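PDB 2YK0: erythrocyte membrane protein 1 from Plasmodium falciparum, which probably binds host cell-surface receptors as an adhesin in rosetting, this chain being its N-terminal NTS-DBL1-alpha and CIDR-gamma region. Local coordinates for residues P474-T479 with K553-C558; I505-P510 with F636-H641; I597-K602 with I612-C617. The protein carries 8 engineered substitutions. All coordinates share one frame; numbering follows the deposited sequence.

Contact 1 of 3, residues P474-T479 with K553-C558; sequences PLYGVT and KNLDVC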
ATOM      1  N   PRO A 474      18.123 -24.416   1.965  1.00 61.98           N
ATOM      2  CA  PRO A 474      19.501 -24.784   1.609  1.00 63.30           C
ATOM      3  C   PRO A 474      19.409 -26.211   1.069  1.00 73.29           C
ATOM      4  O   PRO A 474      18.825 -27.052   1.754  1.00 73.29           O
ATOM      5  CB  PRO A 474      20.237 -24.744   2.956  1.00 64.69           C
ATOM      6  CG  PRO A 474      19.361 -23.981   3.862  1.00 67.97           C
ATOM      7  CD  PRO A 474      17.978 -24.187   3.414  1.00 63.20           C
ATOM      8  N   LEU A 475      19.836 -26.458  -0.201  1.00 73.94           N
ATOM      9  CA  LEU A 475      19.691 -27.771  -0.877  1.00 75.20           C
ATOM     10  C   LEU A 475      19.851 -29.042  -0.038  1.00 81.11           C
ATOM     11  O   LEU A 475      19.079 -29.981  -0.217  1.00 80.35           O
ATOM     12  CB  LEU A 475      20.418 -27.870  -2.228  1.00 75.42           C
ATOM     13  CG  LEU A 475      21.932 -27.756  -2.208  1.00 80.51           C
ATOM     14  CD1 LEU A 475      22.560 -28.785  -3.124  1.00 80.27           C
ATOM     15  CD2 LEU A 475      22.379 -26.335  -2.578  1.00 84.26           C
ATOM     16  N   TYR A 476      20.808 -29.055   0.898  1.00 80.07           N
ATOM     17  CA  TYR A 476      21.015 -30.208   1.765  1.00 81.50           C
ATOM     18  C   TYR A 476      20.132 -30.221   3.013  1.00 87.08           C
ATOM     19  O   TYR A 476      19.983 -31.269   3.648  1.00 86.86           O
ATOM     20  CB  TYR A 476      22.497 -30.396   2.093  1.00 83.73           C
ATOM     21  CG  TYR A 476      23.330 -30.656   0.859  1.00 87.09           C
ATOM     22  CD1 TYR A 476      23.103 -31.778   0.064  1.00 88.53           C
ATOM     23  CD2 TYR A 476      24.291 -29.742   0.440  1.00 89.35           C
ATOM     24  CE1 TYR A 476      23.833 -31.996  -1.103  1.00 90.09           C
ATOM     25  CE2 TYR A 476      25.051 -29.965  -0.707  1.00 91.13           C
ATOM     26  CZ  TYR A 476      24.818 -31.094  -1.477  1.00101.03           C
ATOM     27  OH  TYR A 476      25.554 -31.313  -2.617  1.00106.24           O
ATOM     28  N   GLY A 477      19.526 -29.076   3.317  1.00 84.48           N
ATOM     29  CA  GLY A 477      18.633 -28.898   4.455  1.00 84.62           C
ATOM     30  C   GLY A 477      19.320 -28.330   5.676  1.00 89.91           C
ATOM     31  O   GLY A 477      20.488 -27.921   5.614  1.00 89.25           O
ATOM     32  N   VAL A 478      18.572 -28.278   6.792  1.00 87.74           N
ATOM     33  CA  VAL A 478      19.053 -27.784   8.081  1.00 88.20           C
ATOM     34  C   VAL A 478      18.711 -28.744   9.206  1.00 95.42           C
ATOM     35  O   VAL A 478      17.659 -29.384   9.185  1.00 94.91           O
ATOM     36  CB  VAL A 478      18.645 -26.326   8.417  1.00 91.61           C
ATOM     37  CG1 VAL A 478      19.414 -25.323   7.573  1.00 91.22           C
ATOM     38  CG2 VAL A 478      17.145 -26.112   8.280  1.00 91.52           C
ATOM     39  N   THR A 479      19.610 -28.849  10.182  1.00 95.06           N
ATOM     40  CA  THR A 479      19.411 -29.700  11.347  1.00 96.41           C
ATOM     41  C   THR A 479      19.426 -28.840  12.591  1.00102.66           C
ATOM     42  O   THR A 479      20.458 -28.264  12.957  1.00102.18           O
ATOM     43  CB  THR A 479      20.325 -30.923  11.336  1.00109.18           C
ATOM     44  OG1 THR A 479      21.577 -30.577  10.728  1.00112.12           O
ATOM     45  CG2 THR A 479      19.691 -32.103  10.604  1.00108.31           C
ATOM     46  N   LYS A 553      24.180 -36.144  -8.328  1.00 87.26           N
ATOM     47  CA  LYS A 553      23.839 -37.174  -7.340  1.00 87.24           C
ATOM     48  C   LYS A 553      22.403 -37.637  -7.643  1.00 91.54           C
ATOM     49  O   LYS A 553      22.183 -38.232  -8.697  1.00 91.54           O
ATOM     50  CB  LYS A 553      24.035 -36.715  -5.872  1.00 89.24           C
ATOM     51  CG  LYS A 553      25.453 -36.248  -5.550  1.00 99.80           C
ATOM     52  CD  LYS A 553      25.483 -34.970  -4.712  1.00109.78           C
ATOM     53  CE  LYS A 553      25.117 -35.181  -3.261  1.00120.17           C
ATOM     54  NZ  LYS A 553      25.865 -34.266  -2.361  1.00127.55           N
ATOM     55  N   ASN A 554      21.432 -37.314  -6.780  1.00 87.97           N
ATOM     56  CA  ASN A 554      20.026 -37.692  -6.976  1.00 87.99           C
ATOM     57  C   ASN A 554      19.111 -36.455  -6.962  1.00 88.79           C
ATOM     58  O   ASN A 554      17.876 -36.574  -7.024  1.00 88.86           O
ATOM     59  CB  ASN A 554      19.588 -38.712  -5.900  1.00 92.70           C
ATOM     60  CG  ASN A 554      19.908 -40.159  -6.214  1.00124.99           C
ATOM     61  OD1 ASN A 554      20.798 -40.489  -7.012  1.00121.92           O
ATOM     62  ND2 ASN A 554      19.190 -41.059  -5.566  1.00117.33           N
ATOM     63  N   LEU A 555      19.743 -35.271  -6.918  1.00 81.10           N
ATOM     64  CA  LEU A 555      19.103 -33.967  -6.834  1.00 78.39           C
ATOM     65  C   LEU A 555      19.446 -33.115  -8.049  1.00 75.46           C
ATOM     66  O   LEU A 555      20.623 -32.919  -8.320  1.00 74.55           O
ATOM     67  CB  LEU A 555      19.526 -33.267  -5.515  1.00 78.44           C
ATOM     68  CG  LEU A 555      21.016 -33.330  -5.089  1.00 82.90           C
ATOM     69  CD1 LEU A 555      21.374 -32.174  -4.203  1.00 82.92           C
ATOM     70  CD2 LEU A 555      21.342 -34.618  -4.345  1.00 85.77           C
ATOM     71  N   ASP A 556      18.430 -32.661  -8.816  1.00 68.09           N
ATOM     72  CA  ASP A 556      18.674 -31.797  -9.966  1.00 66.40           C
ATOM     73  C   ASP A 556      18.531 -30.357  -9.606  1.00 67.66           C
ATOM     74  O   ASP A 556      17.431 -29.835  -9.413  1.00 66.66           O
ATOM     75  CB  ASP A 556      17.971 -32.191 -11.275  1.00 68.17           C
ATOM     76  CG  ASP A 556      16.465 -32.144 -11.306  1.00 82.13           C
ATOM     77  OD1 ASP A 556      15.847 -32.110 -10.219  1.00 87.22           O
ATOM     78  OD2 ASP A 556      15.894 -32.221 -12.415  1.00 83.54           O
ATOM     79  N   VAL A 557      19.697 -29.737  -9.459  1.00 62.53           N
ATOM     80  CA  VAL A 557      19.907 -28.359  -9.067  1.00 61.15           C
ATOM     81  C   VAL A 557      19.953 -27.458 -10.296  1.00 64.16           C
ATOM     82  O   VAL A 557      20.407 -27.866 -11.367  1.00 64.07           O
ATOM     83  CB  VAL A 557      21.209 -28.294  -8.221  1.00 63.91           C
ATOM     84  CG1 VAL A 557      21.494 -26.880  -7.699  1.00 63.39           C
ATOM     85  CG2 VAL A 557      21.156 -29.305  -7.073  1.00 63.16           C
ATOM     86  N   CYS A 558      19.454 -26.248 -10.146  1.00 60.57           N
ATOM     87  CA  CYS A 558      19.511 -25.266 -11.202  1.00 61.65           C
ATOM     88  C   CYS A 558      20.282 -24.059 -10.702  1.00 67.78           C
ATOM     89  O   CYS A 558      20.039 -23.587  -9.586  1.00 68.15           O
ATOM     90  CB  CYS A 558      18.120 -24.910 -11.701  1.00 62.40           C
ATOM     91  SG  CYS A 558      17.254 -26.304 -12.448  1.00 67.14           S
TER
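Leu475 and Tyr476 occupy the two central positions of a type I beta turn from Pro474 to Gly477, and that turn faces the strand starting at Leu555. The turn is closed by Gly477 N, which donates to Pro474 O at 2.7 Å. Across the contact the backbones stay apart, with Leu475 and Val557 the nearest pair at 8.2 Å between CA atoms, so side chains do all the joining. Leu555 and Val557 point toward the turn, whereas Asp556 and Cys558 between and beyond them reach Phe575 of helix 575-601.

The centre is apolar. Leu475 CD1 meets Leu555 CD1 at 3.7 Å, the two side chains crossing at about a right angle, and the same methyl lies 4.2 Å from Val557 CG2. CG of Leu475 lies between its backbone N and carbonyl carbon (chi1 64°), and its CD1 also lies over one face of the Tyr476 ring, offset toward the rim. Leu555 CD1 approaches that ring obliquely, 4.0 Å from Tyr476 CE1. At the margin Lys553, from the tight link between strands 542-552 and 555-560, bends at chi2, chi3 and chi4 and brings NZ back to donate to Tyr476 OH at 3.0 Å.

The contact is mixed: a methyl cluster supplies the packing and one charged bond meets the phenol oxygen, while Asn489 and Asn492 from loops also touch the tyrosine. The adjacent ammonium would be expected to polarise the hydroxyl, and the apolar part alone imposes little direction on the joining of this turn to the cysteine-rich interdomain sheet.

Contact 2 of 3, residues I505-P510 with F636-H641; sequences IKDKSP and FNKQFH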
ATOM      1  N   ILE A 505      17.735 -42.143 -13.675  1.00100.14           N
ATOM      2  CA  ILE A 505      18.543 -41.106 -14.329  1.00 97.06           C
ATOM      3  C   ILE A 505      18.819 -41.531 -15.770  1.00 93.46           C
ATOM      4  O   ILE A 505      19.602 -42.457 -16.015  1.00 92.88           O
ATOM      5  CB  ILE A 505      19.848 -40.792 -13.543  1.00100.21           C
ATOM      6  CG1 ILE A 505      19.536 -40.372 -12.086  1.00100.66           C
ATOM      7  CG2 ILE A 505      20.680 -39.724 -14.276  1.00101.14           C
ATOM      8  CD1 ILE A 505      20.637 -40.647 -11.073  1.00109.14           C
ATOM      9  N   LYS A 506      18.161 -40.854 -16.714  1.00 84.62           N
ATOM     10  CA  LYS A 506      18.273 -41.150 -18.139  1.00 81.98           C
ATOM     11  C   LYS A 506      19.294 -40.286 -18.889  1.00 81.83           C
ATOM     12  O   LYS A 506      19.695 -40.658 -19.996  1.00 81.24           O
ATOM     13  CB  LYS A 506      16.888 -41.127 -18.825  1.00 83.23           C
ATOM     14  CG  LYS A 506      15.867 -42.127 -18.262  1.00 86.49           C
ATOM     15  CD  LYS A 506      16.071 -43.575 -18.742  1.00 91.34           C
ATOM     16  CE  LYS A 506      16.677 -44.503 -17.703  1.00 93.49           C
ATOM     17  NZ  LYS A 506      15.703 -44.894 -16.643  1.00 98.00           N
ATOM     18  N   ASP A 507      19.723 -39.148 -18.285  1.00 75.37           N
ATOM     19  CA  ASP A 507      20.667 -38.184 -18.881  1.00 73.15           C
ATOM     20  C   ASP A 507      21.272 -37.285 -17.788  1.00 73.09           C
ATOM     21  O   ASP A 507      20.537 -36.528 -17.156  1.00 71.98           O
ATOM     22  CB  ASP A 507      19.936 -37.334 -19.941  1.00 74.42           C
ATOM     23  CG  ASP A 507      20.818 -36.454 -20.790  1.00 84.69           C
ATOM     24  OD1 ASP A 507      21.717 -35.797 -20.228  1.00 84.99           O
ATOM     25  OD2 ASP A 507      20.550 -36.347 -22.004  1.00 91.45           O
ATOM     26  N   LYS A 508      22.601 -37.353 -17.580  1.00 67.58           N
ATOM     27  CA  LYS A 508      23.262 -36.567 -16.531  1.00 66.69           C
ATOM     28  C   LYS A 508      23.907 -35.268 -17.016  1.00 69.05           C
ATOM     29  O   LYS A 508      24.488 -34.521 -16.204  1.00 69.68           O
ATOM     30  CB  LYS A 508      24.249 -37.416 -15.729  1.00 69.36           C
ATOM     31  CG  LYS A 508      23.902 -37.474 -14.249  1.00 85.11           C
ATOM     32  N   SER A 509      23.758 -34.971 -18.336  1.00 61.58           N
ATOM     33  CA  SER A 509      24.300 -33.765 -18.959  1.00 58.87           C
ATOM     34  C   SER A 509      23.520 -32.581 -18.461  1.00 59.10           C
ATOM     35  O   SER A 509      22.362 -32.772 -18.083  1.00 58.39           O
ATOM     36  CB  SER A 509      24.190 -33.837 -20.482  1.00 61.69           C
ATOM     37  OG  SER A 509      22.879 -33.612 -20.984  1.00 67.35           O
ATOM     38  N   PRO A 510      24.072 -31.341 -18.484  1.00 53.30           N
ATOM     39  CA  PRO A 510      23.269 -30.193 -18.057  1.00 51.54           C
ATOM     40  C   PRO A 510      22.362 -29.680 -19.176  1.00 52.66           C
ATOM     41  O   PRO A 510      22.588 -29.941 -20.357  1.00 48.73           O
ATOM     42  CB  PRO A 510      24.324 -29.151 -17.659  1.00 52.85           C
ATOM     43  CG  PRO A 510      25.648 -29.731 -18.022  1.00 57.23           C
ATOM     44  CD  PRO A 510      25.423 -30.903 -18.891  1.00 53.51           C
ATOM     45  N   PHE A 636      12.893 -32.034 -17.811  1.00 54.41           N
ATOM     46  CA  PHE A 636      12.011 -32.931 -17.072  1.00 53.87           C
ATOM     47  C   PHE A 636      12.260 -34.370 -17.493  1.00 57.78           C
ATOM     48  O   PHE A 636      12.420 -35.235 -16.636  1.00 59.43           O
ATOM     49  CB  PHE A 636      10.530 -32.566 -17.287  1.00 55.51           C
ATOM     50  CG  PHE A 636       9.575 -33.398 -16.453  1.00 56.47           C
ATOM     51  CD1 PHE A 636       9.083 -34.612 -16.930  1.00 58.96           C
ATOM     52  CD2 PHE A 636       9.210 -32.995 -15.177  1.00 57.47           C
ATOM     53  CE1 PHE A 636       8.253 -35.406 -16.141  1.00 59.00           C
ATOM     54  CE2 PHE A 636       8.369 -33.784 -14.399  1.00 59.92           C
ATOM     55  CZ  PHE A 636       7.887 -34.977 -14.889  1.00 57.89           C
ATOM     56  N   ASN A 637      12.325 -34.605 -18.813  1.00 52.30           N
ATOM     57  CA  ASN A 637      12.502 -35.913 -19.432  1.00 50.62           C
ATOM     58  C   ASN A 637      13.858 -36.574 -19.272  1.00 52.31           C
ATOM     59  O   ASN A 637      13.980 -37.753 -19.585  1.00 51.51           O
ATOM     60  CB  ASN A 637      11.924 -35.945 -20.859  1.00 48.17           C
ATOM     61  CG  ASN A 637      10.452 -35.557 -20.880  1.00 61.95           C
ATOM     62  OD1 ASN A 637       9.658 -35.940 -20.016  1.00 64.70           O
ATOM     63  ND2 ASN A 637      10.056 -34.726 -21.814  1.00 48.70           N
ATOM     64  N   LYS A 638      14.838 -35.871 -18.675  1.00 48.85           N
ATOM     65  CA  LYS A 638      16.172 -36.422 -18.375  1.00 48.73           C
ATOM     66  C   LYS A 638      16.103 -37.379 -17.176  1.00 54.89           C
ATOM     67  O   LYS A 638      17.064 -38.104 -16.905  1.00 54.84           O
ATOM     68  CB  LYS A 638      17.185 -35.305 -18.089  1.00 49.97           C
ATOM     69  CG  LYS A 638      17.590 -34.532 -19.325  1.00 52.05           C
ATOM     70  CD  LYS A 638      18.726 -33.601 -19.042  1.00 50.58           C
ATOM     71  CE  LYS A 638      19.352 -33.140 -20.323  1.00 45.66           C
ATOM     72  NZ  LYS A 638      20.526 -32.267 -20.075  1.00 49.17           N
ATOM     73  N   GLN A 639      14.953 -37.387 -16.474  1.00 52.56           N
ATOM     74  CA  GLN A 639      14.662 -38.243 -15.327  1.00 53.07           C
ATOM     75  C   GLN A 639      13.368 -39.021 -15.556  1.00 60.93           C
ATOM     76  O   GLN A 639      12.419 -38.482 -16.148  1.00 61.18           O
ATOM     77  CB  GLN A 639      14.503 -37.376 -14.067  1.00 54.11           C
ATOM     78  CG  GLN A 639      14.787 -38.107 -12.755  1.00 70.71           C
ATOM     79  CD  GLN A 639      14.939 -37.161 -11.583  1.00 90.88           C
ATOM     80  OE1 GLN A 639      14.383 -36.060 -11.557  1.00 86.65           O
ATOM     81  NE2 GLN A 639      15.709 -37.565 -10.581  1.00 83.38           N
ATOM     82  N   PHE A 640      13.312 -40.274 -15.044  1.00 59.84           N
ATOM     83  CA  PHE A 640      12.087 -41.078 -15.044  1.00 60.14           C
ATOM     84  C   PHE A 640      11.454 -41.054 -13.659  1.00 65.16           C
ATOM     85  O   PHE A 640      12.127 -41.310 -12.653  1.00 64.22           O
ATOM     86  CB  PHE A 640      12.292 -42.517 -15.508  1.00 61.95           C
ATOM     87  CG  PHE A 640      10.981 -43.191 -15.871  1.00 63.68           C
ATOM     88  CD1 PHE A 640      10.087 -42.587 -16.755  1.00 65.63           C
ATOM     89  CD2 PHE A 640      10.638 -44.421 -15.325  1.00 66.92           C
ATOM     90  CE1 PHE A 640       8.891 -43.220 -17.112  1.00 68.17           C
ATOM     91  CE2 PHE A 640       9.448 -45.059 -15.696  1.00 67.66           C
ATOM     92  CZ  PHE A 640       8.583 -44.452 -16.585  1.00 66.28           C
ATOM     93  N   HIS A 641      10.158 -40.716 -13.613  1.00 63.01           N
ATOM     94  CA  HIS A 641       9.395 -40.626 -12.361  1.00 62.63           C
ATOM     95  C   HIS A 641       8.359 -41.744 -12.199  1.00 61.48           C
ATOM     96  O   HIS A 641       7.646 -41.759 -11.202  1.00 61.59           O
ATOM     97  CB  HIS A 641       8.722 -39.250 -12.249  1.00 64.04           C
ATOM     98  CG  HIS A 641       9.636 -38.121 -12.588  1.00 67.74           C
ATOM     99  ND1 HIS A 641      10.518 -37.604 -11.658  1.00 69.69           N
ATOM    100  CD2 HIS A 641       9.806 -37.475 -13.764  1.00 70.13           C
ATOM    101  CE1 HIS A 641      11.183 -36.649 -12.288  1.00 69.64           C
ATOM    102  NE2 HIS A 641      10.779 -36.520 -13.554  1.00 70.05           N
TER
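Lys638 dominates this meeting of two loops, giving up far more surface to 505-510 than any other residue of the contact, and both its backbone and its side chain are used. Its carbonyl O accepts from Lys506 N at 3.0 Å, with the donor tilted 29° from the carbonyl plane, and more weakly from Asp507 N at 3.2 Å. Ile505 and Gln639 form a single bridge here, too short to make a strand pair.

Beyond CG the lysine chain is fully extended and passes obliquely over Asp507, with its CG 3.7 Å from Asp507 CB. The ammonium then arrives at Ser509. NZ donates to Ser509 O at 2.8 Å from well above the carbonyl plane, and to Ser509 OG at 2.9 Å. Asp507 organises this oxygen site through an Asx turn: its OD1 takes the Ser509 N-H nearly along the C-O axis, and on its syn lone pair it takes the Ser509 hydroxyl at 2.6 Å. The same OD1 makes a long salt bridge of 3.7 Å to Lys638 NZ.

The solvent side is loose. Exposed Lys506 bends repeatedly and sends NZ to Ile503 O, no nearer than 4.3 Å to Phe640 CB and close to the like charge of Arg688 NH2, while the Phe640 ring turns to a cation-pi contact with Arg688.

Ser509 O and OG solvate the ammonium of this buried lysine directly, while Asp507, at long salt-bridge distance and bound to the same serine, probably offsets its charge. One residue ties the loop just after helix 611-636 to the lead-in of strand 511-518.

Contact 3 of 3, residues I597-K602 with I612-C617; sequences INPCTK and INKCTC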
ATOM      1  N   ILE A 597      -5.651  -8.758 -25.099  1.00 97.60           N
ATOM      2  CA  ILE A 597      -6.217  -9.214 -26.364  1.00 98.77           C
ATOM      3  C   ILE A 597      -7.768  -9.150 -26.387  1.00105.81           C
ATOM      4  O   ILE A 597      -8.347  -9.105 -27.473  1.00105.25           O
ATOM      5  CB  ILE A 597      -5.656 -10.622 -26.702  1.00102.00           C
ATOM      6  CG1 ILE A 597      -5.658 -10.898 -28.214  1.00102.49           C
ATOM      7  CG2 ILE A 597      -6.353 -11.735 -25.903  1.00103.00           C
ATOM      8  CD1 ILE A 597      -4.894 -12.161 -28.650  1.00109.46           C
ATOM      9  N   ASN A 598      -8.426  -9.142 -25.196  1.00104.98           N
ATOM     10  CA  ASN A 598      -9.893  -9.137 -25.039  1.00106.05           C
ATOM     11  C   ASN A 598     -10.756  -8.222 -25.948  1.00111.45           C
ATOM     12  O   ASN A 598     -11.697  -8.754 -26.551  1.00110.31           O
ATOM     13  CB  ASN A 598     -10.334  -9.081 -23.575  1.00110.09           C
ATOM     14  CG  ASN A 598     -11.740  -9.600 -23.318  1.00147.55           C
ATOM     15  OD1 ASN A 598     -12.323 -10.365 -24.105  1.00145.06           O
ATOM     16  ND2 ASN A 598     -12.303  -9.226 -22.178  1.00141.91           N
ATOM     17  N   PRO A 599     -10.483  -6.892 -26.100  1.00109.93           N
ATOM     18  CA  PRO A 599     -11.327  -6.075 -27.002  1.00110.66           C
ATOM     19  C   PRO A 599     -11.337  -6.538 -28.465  1.00117.54           C
ATOM     20  O   PRO A 599     -12.368  -6.410 -29.137  1.00117.06           O
ATOM     21  CB  PRO A 599     -10.747  -4.661 -26.860  1.00112.06           C
ATOM     22  CG  PRO A 599      -9.386  -4.847 -26.307  1.00116.05           C
ATOM     23  CD  PRO A 599      -9.447  -6.061 -25.447  1.00111.40           C
ATOM     24  N   CYS A 600     -10.203  -7.108 -28.942  1.00116.49           N
ATOM     25  CA  CYS A 600     -10.012  -7.635 -30.300  1.00117.46           C
ATOM     26  C   CYS A 600     -10.725  -8.985 -30.482  1.00124.42           C
ATOM     27  O   CYS A 600     -11.309  -9.232 -31.543  1.00123.44           O
ATOM     28  CB  CYS A 600      -8.526  -7.740 -30.642  1.00117.63           C
ATOM     29  SG  CYS A 600      -7.502  -6.398 -29.981  1.00121.71           S
ATOM     30  N   THR A 601     -10.655  -9.862 -29.451  1.00124.13           N
ATOM     31  CA  THR A 601     -11.271 -11.199 -29.438  1.00125.27           C
ATOM     32  C   THR A 601     -12.807 -11.148 -29.468  1.00131.66           C
ATOM     33  O   THR A 601     -13.421 -12.103 -29.956  1.00131.45           O
ATOM     34  CB  THR A 601     -10.768 -12.054 -28.252  1.00134.81           C
ATOM     35  OG1 THR A 601     -11.163 -11.459 -27.012  1.00135.23           O
ATOM     36  CG2 THR A 601      -9.267 -12.286 -28.283  1.00133.22           C
ATOM     37  N   LYS A 602     -13.419 -10.048 -28.933  1.00129.55           N
ATOM     38  CA  LYS A 602     -14.868  -9.812 -28.881  1.00129.78           C
ATOM     39  C   LYS A 602     -15.503 -10.115 -30.244  1.00135.56           C
ATOM     40  O   LYS A 602     -15.283  -9.377 -31.209  1.00135.09           O
ATOM     41  CB  LYS A 602     -15.170  -8.373 -28.427  1.00131.88           C
ATOM     42  N   ILE A 612      -3.860  -4.516 -33.770  1.00108.97           N
ATOM     43  CA  ILE A 612      -2.780  -5.219 -34.449  1.00107.10           C
ATOM     44  C   ILE A 612      -1.505  -5.256 -33.593  1.00107.86           C
ATOM     45  O   ILE A 612      -0.895  -6.317 -33.466  1.00107.68           O
ATOM     46  CB  ILE A 612      -2.594  -4.656 -35.883  1.00109.86           C
ATOM     47  CG1 ILE A 612      -3.640  -5.242 -36.874  1.00109.76           C
ATOM     48  CG2 ILE A 612      -1.160  -4.767 -36.405  1.00110.77           C
ATOM     49  CD1 ILE A 612      -3.778  -6.814 -36.972  1.00112.84           C
ATOM     50  N   ASN A 613      -1.158  -4.127 -32.955  1.00101.68           N
ATOM     51  CA  ASN A 613       0.014  -4.015 -32.081  1.00100.45           C
ATOM     52  C   ASN A 613      -0.159  -4.782 -30.773  1.00102.23           C
ATOM     53  O   ASN A 613       0.829  -5.077 -30.097  1.00101.36           O
ATOM     54  CB  ASN A 613       0.338  -2.553 -31.801  1.00100.84           C
ATOM     55  CG  ASN A 613       0.576  -1.741 -33.042  1.00124.39           C
ATOM     56  OD1 ASN A 613      -0.201  -1.786 -34.006  1.00120.97           O
ATOM     57  ND2 ASN A 613       1.643  -0.961 -33.034  1.00115.86           N
ATOM     58  N   LYS A 614      -1.418  -5.092 -30.426  1.00 97.78           N
ATOM     59  CA  LYS A 614      -1.778  -5.835 -29.219  1.00 97.23           C
ATOM     60  C   LYS A 614      -1.448  -7.318 -29.410  1.00100.69           C
ATOM     61  O   LYS A 614      -0.649  -7.869 -28.660  1.00 99.95           O
ATOM     62  CB  LYS A 614      -3.273  -5.644 -28.898  1.00 99.24           C
ATOM     63  CG  LYS A 614      -3.626  -4.236 -28.421  1.00103.76           C
ATOM     64  CD  LYS A 614      -5.133  -4.041 -28.267  1.00105.84           C
ATOM     65  CE  LYS A 614      -5.480  -2.900 -27.332  1.00112.29           C
ATOM     66  NZ  LYS A 614      -5.027  -1.586 -27.859  1.00120.43           N
ATOM     67  N   CYS A 615      -2.023  -7.949 -30.448  1.00 97.18           N
ATOM     68  CA  CYS A 615      -1.834  -9.359 -30.778  1.00 97.16           C
ATOM     69  C   CYS A 615      -0.406  -9.737 -31.093  1.00 95.47           C
ATOM     70  O   CYS A 615       0.011 -10.854 -30.780  1.00 95.04           O
ATOM     71  CB  CYS A 615      -2.803  -9.778 -31.875  1.00 99.19           C
ATOM     72  SG  CYS A 615      -4.533  -9.613 -31.380  1.00104.14           S
ATOM     73  N   THR A 616       0.356  -8.776 -31.629  1.00 87.77           N
ATOM     74  CA  THR A 616       1.774  -8.921 -31.950  1.00 85.75           C
ATOM     75  C   THR A 616       2.554  -9.036 -30.651  1.00 85.25           C
ATOM     76  O   THR A 616       3.502  -9.819 -30.548  1.00 85.39           O
ATOM     77  CB  THR A 616       2.220  -7.695 -32.745  1.00 92.59           C
ATOM     78  OG1 THR A 616       1.379  -7.542 -33.887  1.00 92.47           O
ATOM     79  CG2 THR A 616       3.675  -7.784 -33.184  1.00 91.42           C
ATOM     80  N   CYS A 617       2.138  -8.256 -29.656  1.00 77.59           N
ATOM     81  CA  CYS A 617       2.728  -8.189 -28.338  1.00 75.43           C
ATOM     82  C   CYS A 617       2.546  -9.505 -27.608  1.00 74.61           C
ATOM     83  O   CYS A 617       3.479  -9.985 -26.958  1.00 73.78           O
ATOM     84  CB  CYS A 617       2.095  -7.038 -27.572  1.00 75.57           C
ATOM     85  SG  CYS A 617       2.845  -6.731 -25.964  1.00 79.28           S
TER
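Ile597 lays its CG1 against the sulfur of Cys615, at 3.6 Å from SG, with CD1 continuing along the same atom at 3.8 Å. That branch reaches the sulfur because CG1 stands opposite the backbone N (chi1 -154°). One turn on, Cys600 SG meets the aliphatic part of Lys614 at CD, 3.8 Å away. The lysine is extended as far as CE, which comes to 4.5 Å from Pro599 CG; the bend at chi4 turns only NZ.

These residues join the last turn of helix 575-601, kinked around Pro599, to the first of helix 611-636, whose local axes approach to 9.4 Å at 120°, the two being arms of the helical bundle known from CIDR domains. Helix 698-716 supplies the third: Ile710 touches both Ile597 and Cys615.

Further out, covalent bonds fix the sulfurs. Cys600 is bonded to Cys611 at the start of the second helix, Cys615 to Cys713 on helix 698-716, and Cys617 to Cys537.

How the contacts relate
Contacts 1 and 2 lie at the surface with centres about 17 Å apart, and they touch where Ile505 CD1 packs 3.7 Å from Lys553 O; contact 3 is buried, with its nearest atoms about 26 Å from either. The segments of contacts 1 and 2 alternate along the chain, whereas contact 3 is nested inside the loop that contact 2 closes. Helix 611-636 serves two of them, opening in contact 3 and ending in contact 2, while helix 575-601 ends in contact 3 and starts behind the strand of contact 1. Chemistry follows place: methyls with one charged bond, then a lysine in an oxygen-lined site, then sulfur and hydrocarbon fixed by disulfides.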